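Local coordinates for 2-hydroxyhepta-2,4-diene-1,7-dioate isomerase (Corynebacterium glutamicum, PDB 4DBF), which probably acts as a magnesium-dependent lyase or isomerase of the fumarylacetoacetate hydrolase (FAH) family, with oxaloacetate decarboxylase as its likely activity, at residues Gly24-Pro29 with Arg65-Lys70; Cys35-Glu40 with Ala45-Arg50; Val84-Asn89 with Gly236-Phe241; Pro107-Lys112 with Ala244-Leu249. All coordinates share one frame; numbering follows the deposited sequence.

Interaction 1: Gly24-Pro29 with Arg65-Lys70; sequences GRIATP and REWPLK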
loop_
_atom_site.group_PDB
_atom_site.type_symbol
_atom_site.label_atom_id
_atom_site.label_comp_id
_atom_site.label_asym_id
_atom_site.label_seq_id
_atom_site.Cartn_x
_atom_site.Cartn_y
_atom_site.Cartn_z
ATOM N N GLY A 24 -0.016 22.111 5.495
ATOM C CA GLY A 24 0.706 21.182 6.297
ATOM C C GLY A 24 -0.162 20.490 7.301
ATOM O O GLY A 24 -1.323 20.709 7.377
ATOM N N ARG A 25 0.475 19.638 8.057
ATOM C CA ARG A 25 -0.100 19.061 9.229
ATOM C C ARG A 25 0.860 19.385 10.360
ATOM O O ARG A 25 2.045 19.329 10.211
ATOM C CB ARG A 25 -0.216 17.571 9.094
ATOM C CG ARG A 25 -1.482 17.063 8.523
ATOM C CD ARG A 25 -1.427 15.546 8.338
ATOM N NE ARG A 25 -1.649 14.834 9.554
ATOM C CZ ARG A 25 -0.767 14.050 10.164
ATOM N NH1 ARG A 25 0.403 13.830 9.692
ATOM N NH2 ARG A 25 -1.087 13.473 11.279
ATOM N N ILE A 26 0.299 19.723 11.490
ATOM C CA ILE A 26 1.087 20.081 12.629
ATOM C C ILE A 26 0.631 19.416 13.917
ATOM O O ILE A 26 -0.491 19.125 14.077
ATOM C CB ILE A 26 1.114 21.605 12.854
ATOM C CG1 ILE A 26 -0.283 22.204 12.821
ATOM C CG2 ILE A 26 2.024 22.285 11.864
ATOM C CD1 ILE A 26 -0.296 23.648 13.255
ATOM N N ALA A 27 1.560 19.251 14.825
ATOM C CA ALA A 27 1.275 18.942 16.179
ATOM C C ALA A 27 1.401 20.242 16.968
ATOM O O ALA A 27 2.320 20.979 16.786
ATOM C CB ALA A 27 2.219 17.909 16.706
ATOM N N THR A 28 0.441 20.470 17.829
ATOM C CA THR A 28 0.409 21.619 18.688
ATOM C C THR A 28 0.150 21.177 20.123
ATOM O O THR A 28 -0.197 20.074 20.345
ATOM C CB THR A 28 -0.712 22.578 18.265
ATOM O OG1 THR A 28 -1.935 22.093 18.748
ATOM C CG2 THR A 28 -0.778 22.707 16.752
ATOM N N PRO A 29 0.264 22.094 21.061
ATOM C CA PRO A 29 0.003 21.762 22.445
ATOM C C PRO A 29 -1.402 21.274 22.617
ATOM O O PRO A 29 -1.695 20.609 23.545
ATOM C CB PRO A 29 0.218 23.079 23.160
ATOM C CG PRO A 29 1.130 23.805 22.312
ATOM C CD PRO A 29 0.680 23.477 20.933
ATOM N N ARG A 65 -7.721 29.779 14.929
ATOM C CA ARG A 65 -6.508 29.473 15.666
ATOM C C ARG A 65 -5.271 29.558 14.807
ATOM O O ARG A 65 -5.271 29.121 13.702
ATOM C CB ARG A 65 -6.563 28.096 16.288
ATOM C CG ARG A 65 -7.812 27.772 17.040
ATOM C CD ARG A 65 -7.556 26.683 18.055
ATOM N NE ARG A 65 -7.441 25.400 17.415
ATOM C CZ ARG A 65 -7.388 24.251 18.048
ATOM N NH1 ARG A 65 -7.438 24.220 19.350
ATOM N NH2 ARG A 65 -7.286 23.150 17.372
ATOM N N GLU A 66 -4.219 30.112 15.362
ATOM C CA GLU A 66 -2.940 30.171 14.700
ATOM C C GLU A 66 -1.771 30.120 15.671
ATOM O O GLU A 66 -1.925 30.349 16.830
ATOM C CB GLU A 66 -2.814 31.368 13.774
ATOM C CG GLU A 66 -3.069 32.689 14.423
ATOM C CD GLU A 66 -3.587 33.730 13.461
ATOM O OE1 GLU A 66 -3.168 33.726 12.307
ATOM O OE2 GLU A 66 -4.426 34.530 13.862
ATOM N N TRP A 67 -0.612 29.780 15.137
ATOM C CA TRP A 67 0.607 29.715 15.884
ATOM C C TRP A 67 1.720 30.178 15.031
ATOM O O TRP A 67 1.718 29.902 13.856
ATOM C CB TRP A 67 0.935 28.270 16.286
ATOM C CG TRP A 67 -0.129 27.529 17.034
ATOM C CD1 TRP A 67 -0.215 27.322 18.383
ATOM C CD2 TRP A 67 -1.281 26.877 16.494
ATOM N NE1 TRP A 67 -1.300 26.609 18.698
ATOM C CE2 TRP A 67 -1.990 26.321 17.611
ATOM C CE3 TRP A 67 -1.776 26.702 15.245
ATOM C CZ2 TRP A 67 -3.130 25.608 17.448
ATOM C CZ3 TRP A 67 -2.926 25.990 15.094
ATOM C CH2 TRP A 67 -3.597 25.467 16.166
ATOM N N PRO A 68 2.702 30.857 15.602
ATOM C CA PRO A 68 3.986 31.006 14.943
ATOM C C PRO A 68 4.524 29.617 14.648
ATOM O O PRO A 68 4.397 28.762 15.468
ATOM C CB PRO A 68 4.842 31.674 15.997
ATOM C CG PRO A 68 3.912 32.232 16.961
ATOM C CD PRO A 68 2.770 31.321 16.984
ATOM N N LEU A 69 5.093 29.420 13.485
ATOM C CA LEU A 69 5.527 28.107 13.063
ATOM C C LEU A 69 6.539 27.489 14.004
ATOM O O LEU A 69 6.517 26.313 14.222
ATOM C CB LEU A 69 6.068 28.126 11.652
ATOM C CG LEU A 69 6.293 26.765 11.015
ATOM C CD1 LEU A 69 5.128 25.840 11.222
ATOM C CD2 LEU A 69 6.610 26.877 9.559
ATOM N N LYS A 70 7.405 28.331 14.551
ATOM C CA LYS A 70 8.378 27.960 15.547
ATOM C C LYS A 70 7.811 27.349 16.824
ATOM O O LYS A 70 8.500 26.659 17.489
ATOM C CB LYS A 70 9.306 29.145 15.872
ATOM C CG LYS A 70 8.718 30.157 16.823
ATOM C CD LYS A 70 9.760 31.056 17.453
ATOM C CE LYS A 70 9.149 32.375 17.861
ATOM N NZ LYS A 70 8.089 32.270 18.899
#

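Interaction 2: Cys35-Glu40 with Ala45-Arg50; sequences CSIEGE and ANLTAR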
loop_
_atom_site.group_PDB
_atom_site.type_symbol
_atom_site.label_atom_id
_atom_site.label_comp_id
_atom_site.label_asym_id
_atom_site.label_seq_id
_atom_site.Cartn_x
_atom_site.Cartn_y
_atom_site.Cartn_z
ATOM N N CYS A 35 -3.319 22.668 8.548
ATOM C CA CYS A 35 -3.089 24.072 8.571
ATOM C C CYS A 35 -2.551 24.621 7.263
ATOM O O CYS A 35 -2.085 23.927 6.412
ATOM C CB CYS A 35 -2.095 24.401 9.631
ATOM S SG CYS A 35 -0.441 23.856 9.241
ATOM N N SER A 36 -2.604 25.916 7.174
ATOM C CA SER A 36 -2.062 26.608 6.073
ATOM C C SER A 36 -0.855 27.291 6.623
ATOM O O SER A 36 -0.875 27.719 7.731
ATOM C CB SER A 36 -3.099 27.603 5.598
ATOM O OG SER A 36 -2.528 28.610 4.867
ATOM N N ILE A 37 0.195 27.379 5.839
ATOM C CA ILE A 37 1.444 27.944 6.258
ATOM C C ILE A 37 1.636 29.250 5.519
ATOM O O ILE A 37 1.678 29.256 4.338
ATOM C CB ILE A 37 2.605 27.036 5.895
ATOM C CG1 ILE A 37 2.370 25.640 6.438
ATOM C CG2 ILE A 37 3.906 27.617 6.374
ATOM C CD1 ILE A 37 2.602 25.543 7.880
ATOM N N GLU A 38 1.756 30.334 6.252
ATOM C CA GLU A 38 1.736 31.649 5.676
ATOM C C GLU A 38 2.892 32.543 6.050
ATOM O O GLU A 38 3.397 32.477 7.138
ATOM C CB GLU A 38 0.414 32.293 5.994
ATOM C CG GLU A 38 -0.693 31.464 5.387
ATOM C CD GLU A 38 -1.996 32.165 5.279
ATOM O OE1 GLU A 38 -2.036 33.376 5.534
ATOM O OE2 GLU A 38 -2.960 31.475 4.924
ATOM N N GLY A 39 3.308 33.373 5.100
ATOM C CA GLY A 39 4.466 34.218 5.278
ATOM C C GLY A 39 5.473 34.091 4.160
ATOM O O GLY A 39 5.322 33.312 3.243
ATOM N N GLU A 40 6.527 34.873 4.239
ATOM C CA GLU A 40 7.505 34.862 3.176
ATOM C C GLU A 40 8.660 33.991 3.473
ATOM O O GLU A 40 9.130 33.913 4.575
ATOM C CB GLU A 40 8.022 36.256 2.883
ATOM C CG GLU A 40 6.977 37.186 2.343
ATOM C CD GLU A 40 6.727 37.014 0.860
ATOM O OE1 GLU A 40 6.633 35.867 0.373
ATOM O OE2 GLU A 40 6.611 38.055 0.193
ATOM N N ALA A 45 11.082 31.125 11.336
ATOM C CA ALA A 45 10.878 32.259 12.197
ATOM C C ALA A 45 9.890 33.229 11.618
ATOM O O ALA A 45 9.301 33.981 12.330
ATOM C CB ALA A 45 12.184 32.955 12.476
ATOM N N ASN A 46 9.694 33.218 10.325
ATOM C CA ASN A 46 8.816 34.208 9.745
ATOM C C ASN A 46 7.459 33.697 9.371
ATOM O O ASN A 46 6.644 34.437 8.901
ATOM C CB ASN A 46 9.444 34.812 8.508
ATOM C CG ASN A 46 10.677 35.627 8.827
ATOM O OD1 ASN A 46 11.785 35.212 8.543
ATOM N ND2 ASN A 46 10.485 36.777 9.446
ATOM N N LEU A 47 7.230 32.423 9.562
ATOM C CA LEU A 47 6.018 31.801 9.072
ATOM C C LEU A 47 5.021 31.567 10.174
ATOM O O LEU A 47 5.383 31.467 11.297
ATOM C CB LEU A 47 6.362 30.476 8.385
ATOM C CG LEU A 47 7.350 30.436 7.226
ATOM C CD1 LEU A 47 7.463 29.061 6.620
ATOM C CD2 LEU A 47 6.943 31.401 6.164
ATOM N N THR A 48 3.764 31.482 9.800
ATOM C CA THR A 48 2.671 31.273 10.698
ATOM C C THR A 48 1.802 30.088 10.240
ATOM O O THR A 48 1.567 29.929 9.088
ATOM C CB THR A 48 1.831 32.557 10.823
ATOM O OG1 THR A 48 2.613 33.568 11.432
ATOM C CG2 THR A 48 0.643 32.340 11.638
ATOM N N ALA A 49 1.364 29.263 11.171
ATOM C CA ALA A 49 0.428 28.205 10.896
ATOM C C ALA A 49 -0.998 28.583 11.288
ATOM O O ALA A 49 -1.248 29.011 12.366
ATOM C CB ALA A 49 0.841 26.925 11.585
ATOM N N ARG A 50 -1.911 28.394 10.366
ATOM C CA ARG A 50 -3.276 28.737 10.551
ATOM C C ARG A 50 -4.117 27.492 10.433
ATOM O O ARG A 50 -4.197 26.920 9.404
ATOM C CB ARG A 50 -3.723 29.721 9.476
ATOM C CG ARG A 50 -3.087 31.075 9.515
ATOM C CD ARG A 50 -4.169 32.148 9.470
ATOM N NE ARG A 50 -4.182 32.830 8.230
ATOM C CZ ARG A 50 -5.201 33.499 7.713
ATOM N NH1 ARG A 50 -6.360 33.601 8.314
ATOM N NH2 ARG A 50 -5.044 34.071 6.561
HETATM O O HOH W 1 3.836 34.918 9.283
#

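Interaction 3: Val84-Asn89 with Gly236-Phe241; sequences VAIGRN and GEIIEF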
loop_
_atom_site.group_PDB
_atom_site.type_symbol
_atom_site.label_atom_id
_atom_site.label_comp_id
_atom_site.label_asym_id
_atom_site.label_seq_id
_atom_site.Cartn_x
_atom_site.Cartn_y
_atom_site.Cartn_z
ATOM N N VAL A 84 2.813 5.682 -4.260
ATOM C CA VAL A 84 3.179 5.035 -5.499
ATOM C C VAL A 84 4.414 5.702 -6.016
ATOM O O VAL A 84 4.468 6.873 -6.088
ATOM C CB VAL A 84 2.093 5.112 -6.561
ATOM C CG1 VAL A 84 2.527 4.344 -7.788
ATOM C CG2 VAL A 84 0.772 4.608 -6.040
ATOM N N ALA A 85 5.422 4.906 -6.302
ATOM C CA ALA A 85 6.702 5.421 -6.659
ATOM C C ALA A 85 7.215 4.872 -7.991
ATOM O O ALA A 85 6.884 3.815 -8.360
ATOM C CB ALA A 85 7.686 5.155 -5.564
ATOM N N ILE A 86 8.023 5.654 -8.672
ATOM C CA ILE A 86 8.583 5.275 -9.958
ATOM C C ILE A 86 10.087 5.034 -9.854
ATOM O O ILE A 86 10.822 5.880 -9.422
ATOM C CB ILE A 86 8.341 6.337 -11.057
ATOM C CG1 ILE A 86 6.918 6.854 -11.038
ATOM C CG2 ILE A 86 8.635 5.779 -12.422
ATOM C CD1 ILE A 86 5.891 5.778 -11.197
ATOM N N GLY A 87 10.515 3.865 -10.277
ATOM C CA GLY A 87 11.911 3.583 -10.423
ATOM C C GLY A 87 12.365 3.722 -11.865
ATOM O O GLY A 87 11.596 3.680 -12.767
ATOM N N ARG A 88 13.655 3.877 -12.021
ATOM C CA ARG A 88 14.285 4.119 -13.298
ATOM C C ARG A 88 13.694 5.236 -14.101
ATOM O O ARG A 88 13.557 5.086 -15.260
ATOM C CB ARG A 88 14.271 2.879 -14.141
ATOM C CG ARG A 88 14.786 1.686 -13.402
ATOM C CD ARG A 88 14.999 0.509 -14.281
ATOM N NE ARG A 88 13.825 -0.290 -14.472
ATOM C CZ ARG A 88 13.526 -1.327 -13.743
ATOM N NH1 ARG A 88 14.300 -1.682 -12.751
ATOM N NH2 ARG A 88 12.445 -1.996 -14.018
ATOM N N ASN A 89 13.375 6.341 -13.472
ATOM C CA ASN A 89 12.814 7.456 -14.175
ATOM C C ASN A 89 13.750 8.605 -14.455
ATOM O O ASN A 89 13.338 9.576 -14.987
ATOM C CB ASN A 89 11.592 7.996 -13.441
ATOM C CG ASN A 89 10.665 8.759 -14.346
ATOM O OD1 ASN A 89 10.511 8.425 -15.488
ATOM N ND2 ASN A 89 10.069 9.799 -13.831
ATOM N N GLY A 236 2.768 14.339 -16.546
ATOM C CA GLY A 236 1.458 13.954 -17.048
ATOM C C GLY A 236 1.479 12.504 -17.430
ATOM O O GLY A 236 0.511 11.799 -17.228
ATOM N N GLU A 237 2.590 12.030 -17.954
ATOM C CA GLU A 237 2.655 10.648 -18.373
ATOM C C GLU A 237 2.714 9.723 -17.112
ATOM O O GLU A 237 2.142 8.644 -17.120
ATOM C CB GLU A 237 3.891 10.375 -19.229
ATOM C CG GLU A 237 3.964 8.959 -19.683
ATOM C CD GLU A 237 5.194 8.612 -20.535
ATOM O OE1 GLU A 237 6.061 9.493 -20.784
ATOM O OE2 GLU A 237 5.266 7.414 -20.920
ATOM N N ILE A 238 3.421 10.157 -16.072
ATOM C CA ILE A 238 3.421 9.362 -14.805
ATOM C C ILE A 238 1.975 9.164 -14.302
ATOM O O ILE A 238 1.538 8.052 -14.003
ATOM C CB ILE A 238 4.225 10.086 -13.738
ATOM C CG1 ILE A 238 5.700 10.162 -14.191
ATOM C CG2 ILE A 238 4.163 9.301 -12.372
ATOM C CD1 ILE A 238 6.594 11.007 -13.218
ATOM N N ILE A 239 1.228 10.240 -14.190
ATOM C CA ILE A 239 -0.147 10.157 -13.720
ATOM C C ILE A 239 -1.083 9.282 -14.591
ATOM O O ILE A 239 -1.853 8.518 -14.094
ATOM C CB ILE A 239 -0.695 11.547 -13.414
ATOM C CG1 ILE A 239 -0.071 12.066 -12.137
ATOM C CG2 ILE A 239 -2.180 11.534 -13.255
ATOM C CD1 ILE A 239 0.170 13.529 -12.104
ATOM N N GLU A 240 -0.939 9.379 -15.892
ATOM C CA GLU A 240 -1.683 8.550 -16.809
ATOM C C GLU A 240 -1.335 7.064 -16.673
ATOM O O GLU A 240 -2.185 6.199 -16.659
ATOM C CB GLU A 240 -1.368 9.006 -18.200
ATOM C CG GLU A 240 -1.999 8.207 -19.276
ATOM C CD GLU A 240 -1.636 8.748 -20.629
ATOM O OE1 GLU A 240 -0.573 8.426 -21.098
ATOM O OE2 GLU A 240 -2.402 9.508 -21.192
ATOM N N PHE A 241 -0.045 6.806 -16.576
ATOM C CA PHE A 241 0.483 5.466 -16.390
ATOM C C PHE A 241 -0.029 4.783 -15.111
ATOM O O PHE A 241 -0.483 3.708 -15.120
ATOM C CB PHE A 241 1.997 5.569 -16.377
ATOM C CG PHE A 241 2.711 4.269 -16.202
ATOM C CD1 PHE A 241 2.788 3.380 -17.218
ATOM C CD2 PHE A 241 3.369 3.986 -15.053
ATOM C CE1 PHE A 241 3.468 2.215 -17.071
ATOM C CE2 PHE A 241 4.038 2.821 -14.892
ATOM C CZ PHE A 241 4.095 1.939 -15.905
#

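Interaction 4: Pro107-Lys112 with Ala244-Leu249; sequences PTLFLK and ASMTLL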
loop_
_atom_site.group_PDB
_atom_site.type_symbol
_atom_site.label_atom_id
_atom_site.label_comp_id
_atom_site.label_asym_id
_atom_site.label_seq_id
_atom_site.Cartn_x
_atom_site.Cartn_y
_atom_site.Cartn_z
ATOM N N PRO A 107 11.000 2.792 -16.997
ATOM C CA PRO A 107 10.485 3.148 -15.687
ATOM C C PRO A 107 9.497 2.132 -15.163
ATOM O O PRO A 107 8.781 1.570 -15.905
ATOM C CB PRO A 107 9.807 4.468 -15.947
ATOM C CG PRO A 107 10.599 5.075 -17.035
ATOM C CD PRO A 107 10.885 3.914 -17.921
ATOM N N THR A 108 9.490 1.919 -13.870
ATOM C CA THR A 108 8.657 0.929 -13.275
ATOM C C THR A 108 8.017 1.491 -12.017
ATOM O O THR A 108 8.616 2.240 -11.338
ATOM C CB THR A 108 9.480 -0.319 -12.937
ATOM O OG1 THR A 108 8.636 -1.405 -12.624
ATOM C CG2 THR A 108 10.414 -0.044 -11.808
ATOM N N LEU A 109 6.804 1.074 -11.748
ATOM C CA LEU A 109 6.054 1.502 -10.612
ATOM C C LEU A 109 6.310 0.587 -9.433
ATOM O O LEU A 109 6.471 -0.560 -9.594
ATOM C CB LEU A 109 4.595 1.453 -11.009
ATOM C CG LEU A 109 3.437 1.796 -10.126
ATOM C CD1 LEU A 109 2.218 2.033 -10.998
ATOM C CD2 LEU A 109 3.193 0.645 -9.202
ATOM N N PHE A 110 6.333 1.136 -8.240
ATOM C CA PHE A 110 6.317 0.323 -7.042
ATOM C C PHE A 110 5.583 1.033 -5.901
ATOM O O PHE A 110 5.205 2.170 -6.020
ATOM C CB PHE A 110 7.715 -0.156 -6.653
ATOM C CG PHE A 110 8.625 0.916 -6.203
ATOM C CD1 PHE A 110 9.309 1.655 -7.090
ATOM C CD2 PHE A 110 8.804 1.159 -4.891
ATOM C CE1 PHE A 110 10.133 2.651 -6.691
ATOM C CE2 PHE A 110 9.618 2.157 -4.477
ATOM C CZ PHE A 110 10.283 2.913 -5.374
ATOM N N LEU A 111 5.379 0.313 -4.824
ATOM C CA LEU A 111 4.642 0.842 -3.691
ATOM C C LEU A 111 5.501 0.968 -2.453
ATOM O O LEU A 111 6.282 0.128 -2.215
ATOM C CB LEU A 111 3.454 -0.036 -3.385
ATOM C CG LEU A 111 2.440 -0.241 -4.507
ATOM C CD1 LEU A 111 1.433 -1.311 -4.220
ATOM C CD2 LEU A 111 1.775 1.045 -4.838
ATOM N N LYS A 112 5.293 2.031 -1.690
ATOM C CA LYS A 112 5.765 2.121 -0.318
ATOM C C LYS A 112 4.528 2.110 0.569
ATOM O O LYS A 112 3.580 2.722 0.244
ATOM C CB LYS A 112 6.582 3.380 -0.053
ATOM C CG LYS A 112 7.958 3.440 -0.681
ATOM C CD LYS A 112 8.580 4.820 -0.631
ATOM C CE LYS A 112 9.432 5.070 0.589
ATOM N NZ LYS A 112 10.774 4.492 0.543
ATOM N N ALA A 244 -4.009 4.444 -15.067
ATOM C CA ALA A 244 -4.506 3.448 -15.988
ATOM C C ALA A 244 -4.646 2.064 -15.344
ATOM O O ALA A 244 -5.346 1.227 -15.840
ATOM C CB ALA A 244 -3.627 3.352 -17.196
ATOM N N SER A 245 -3.920 1.858 -14.262
ATOM C CA SER A 245 -3.905 0.595 -13.569
ATOM C C SER A 245 -4.637 0.653 -12.211
ATOM O O SER A 245 -5.329 -0.226 -11.879
ATOM C CB SER A 245 -2.460 0.112 -13.362
ATOM O OG SER A 245 -1.889 -0.410 -14.512
ATOM N N MET A 246 -4.438 1.736 -11.486
ATOM C CA MET A 246 -4.830 1.923 -10.114
ATOM C C MET A 246 -5.644 3.178 -9.868
ATOM O O MET A 246 -5.233 4.202 -10.256
ATOM C CB MET A 246 -3.577 2.163 -9.297
ATOM C CG MET A 246 -2.989 1.001 -8.593
ATOM S SD MET A 246 -1.370 1.416 -7.941
ATOM C CE MET A 246 -0.569 0.019 -8.637
ATOM N N THR A 247 -6.736 3.082 -9.130
ATOM C CA THR A 247 -7.429 4.253 -8.651
ATOM C C THR A 247 -6.554 4.978 -7.643
ATOM O O THR A 247 -6.005 4.367 -6.778
ATOM C CB THR A 247 -8.779 3.914 -7.969
ATOM O OG1 THR A 247 -9.676 3.362 -8.901
ATOM C CG2 THR A 247 -9.409 5.137 -7.384
ATOM N N LEU A 248 -6.455 6.282 -7.770
ATOM C CA LEU A 248 -5.805 7.105 -6.788
ATOM C C LEU A 248 -6.815 7.925 -5.967
ATOM O O LEU A 248 -7.811 8.318 -6.481
ATOM C CB LEU A 248 -4.775 7.999 -7.454
ATOM C CG LEU A 248 -3.599 7.364 -8.205
ATOM C CD1 LEU A 248 -2.691 8.390 -8.827
ATOM C CD2 LEU A 248 -2.849 6.440 -7.292
ATOM N N LEU A 249 -6.514 8.157 -4.702
ATOM C CA LEU A 249 -7.413 8.817 -3.774
ATOM C C LEU A 249 -6.792 10.118 -3.259
ATOM O O LEU A 249 -5.570 10.245 -3.252
ATOM C CB LEU A 249 -7.647 7.843 -2.622
ATOM C CG LEU A 249 -8.315 6.532 -3.043
ATOM C CD1 LEU A 249 -8.465 5.573 -1.892
ATOM C CD2 LEU A 249 -9.692 6.866 -3.636
#

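Interaction 1: Gly24-Pro29 with Arg65-Lys70
In the small, strand-rich N-terminal part of the chain, W67 on strand 65-68 faces I26 and T28 on strand 22-28 across the inside of a curled antiparallel meander. The two strands are not paired here: even at the T28-W67 level the CA atoms are 8.6 Å apart, and the indole fills the gap. T28 lays its methyl over one face of the ring in a CH-pi contact. CG2 sits 3.9 Å from the centroid of the W67 six-membered ring, 13° off its normal, and slightly toward the rim. The first torsion of T28 (chi1 79°) turns OG1 back between the backbone N and the carbonyl carbon, where it bonds to G31 O and D30 N; this fixes which way the methyl faces. I26 comes in obliquely, its chain extended beyond CG1 (chi2 171°), and brings CD1 to 3.9 Å from W67 CE3. Looser is P29, whose CD stays 4.3 Å from W67 NE1. The next residue, D30, is a magnesium ligand seen for this protein, although the ion is not bound to this chain in the model; R65 makes salt bridges to D30 and E51. Between the two facing strands the meander runs through 31-38 and 48-52: I26 also touches C33, C35 and A49, W67 lies on E51, and strand 73-75 pairs with the far edge of 22-28.

Interaction 2: Cys35-Glu40 with Ala45-Arg50
S36 pairs with R50 and E38 with T48 through four backbone hydrogen bonds, two for each pair, that zip the strands 35-38 and 48-50 together antiparallel. All four are 2.9 Å long, for instance E38 N to T48 O. Above this ladder, on the face carrying S36, E38, T48 and R50, the E38 carboxylate makes a salt bridge with R50. R50 NH2 donates to E38 OE1 over 3.3 Å, on the syn side but 26° out of the carboxylate plane, with OE1 almost exactly in the guanidinium plane; the bond from NE is weak. The two flat groups stand 78° apart, so the bridge is no flat clamp. S36 OG donates to the anti lone pair of E38 OE2, 2.9 Å away, holding the carboxylate's rotation. One water links E38 O, N46 O and T48 OG1 near the turn end of the hairpin.

The opposite face is apolar. I37 CG2 meets L47 CD1 at 3.8 Å, and C35 SG lies 4.1 Å from A49 CB. Strand 31-38 bonds on its other edge to 22-28, with R22 reaching G39 O, while 48-52 bonds on to 65-68; F62 covers S36 and E38 and makes a cation-pi contact with R50.

Interaction 3: Val84-Asn89 with Gly236-Phe241
I238 on helix 235-243 points its forked side chain at strand 83-87 and the turn after it, one branch for each of two partners. Its CG2, anti to the backbone N (chi1 of CG1 is -64°), drops onto I86, 3.9 Å from CG1 and 4.1 Å from CD1 of that residue. The other branch runs out extended (chi2 175°) and sets CD1 3.7 Å from N89 ND2. Both pairs meet at a slant rather than running alongside each other, and the backbones stay well apart, with 8.2 Å between the CA atoms of I86 and I238.

In the N89 amide, OD1 takes the backbone N-H of M233 and ND2 donates to T256 O, so the methyl of I238 touches an amide held in place by its own bonds. The contact is a buried packing of the helix on the strand and the turn after it. It lies near the metal site: the I86 side chain is about 6 Å from that of E138, a magnesium ligand. Around it, I86 also touches I242 one turn further along the helix, I238 rests on I254 of strand 253-255, and strand 83-87 is flanked by 108-112 (antiparallel) and 253-255 (parallel).

Interaction 4: Pro107-Lys112 with Ala244-Leu249
L109 and M246 reach toward each other tip to tip in the buried core of the FAH-family C-terminal region. L109 belongs to strand 108-112, and M246 to the irregular loop between helix 235-243 and strand 253-255. The backbones are far apart, 10.4 Å between the CA atoms of L109 and S245, the nearest pair, so long side chains have to span the gap. M246 does so with a chain bent at its last torsion (chi3 -129°), which swings the methyl CE toward the leucine. From the other side L109 stretches out straight, its CG trans to the backbone N (chi1 179°), and offers both methyls. That is the tight half: the closest approach is 3.9 Å, between M246 CE and L109 CD2.

The other half is slack. L111, two residues on, has its CD2 4.4 Å from M246 SD, near the limit of contact. No hydrogen bond crosses between the two segments, and what binds them is apolar burial. The loose side is bounded by the second subunit: L111 packs on P113 and M246 on G185 of that subunit, while T247, partly exposed, bonds through OG1 to its D187. L109 also packs on V84 of strand 83-87 and I242 of helix 235-243. Of the two methyls of L109, the more distant, CD1, is still only 4.2 Å from M246 CE.

In the fold
The four contacts fall into two pairs on opposite sides of the chain's centre. Interactions 1 and 2, about 9 Å apart between centres, share the N-terminal meander: A49 N bonds to W67 O and G24 N to C35 O, so interaction 2 supplies the strands between the two that interaction 1 brings face to face. Interactions 3 and 4 lie about 8 Å apart between centres, their strands 83-87 and 108-112 bonded directly, as G87 N to T108 O. The pairs are over 30 Å apart between centres. Interaction 3 is the nearer to the magnesium held by E136, E138 and D167, about 7 Å from the I86 side chain against 11 Å for L109; K112 of interaction 4 salt-bridges D167.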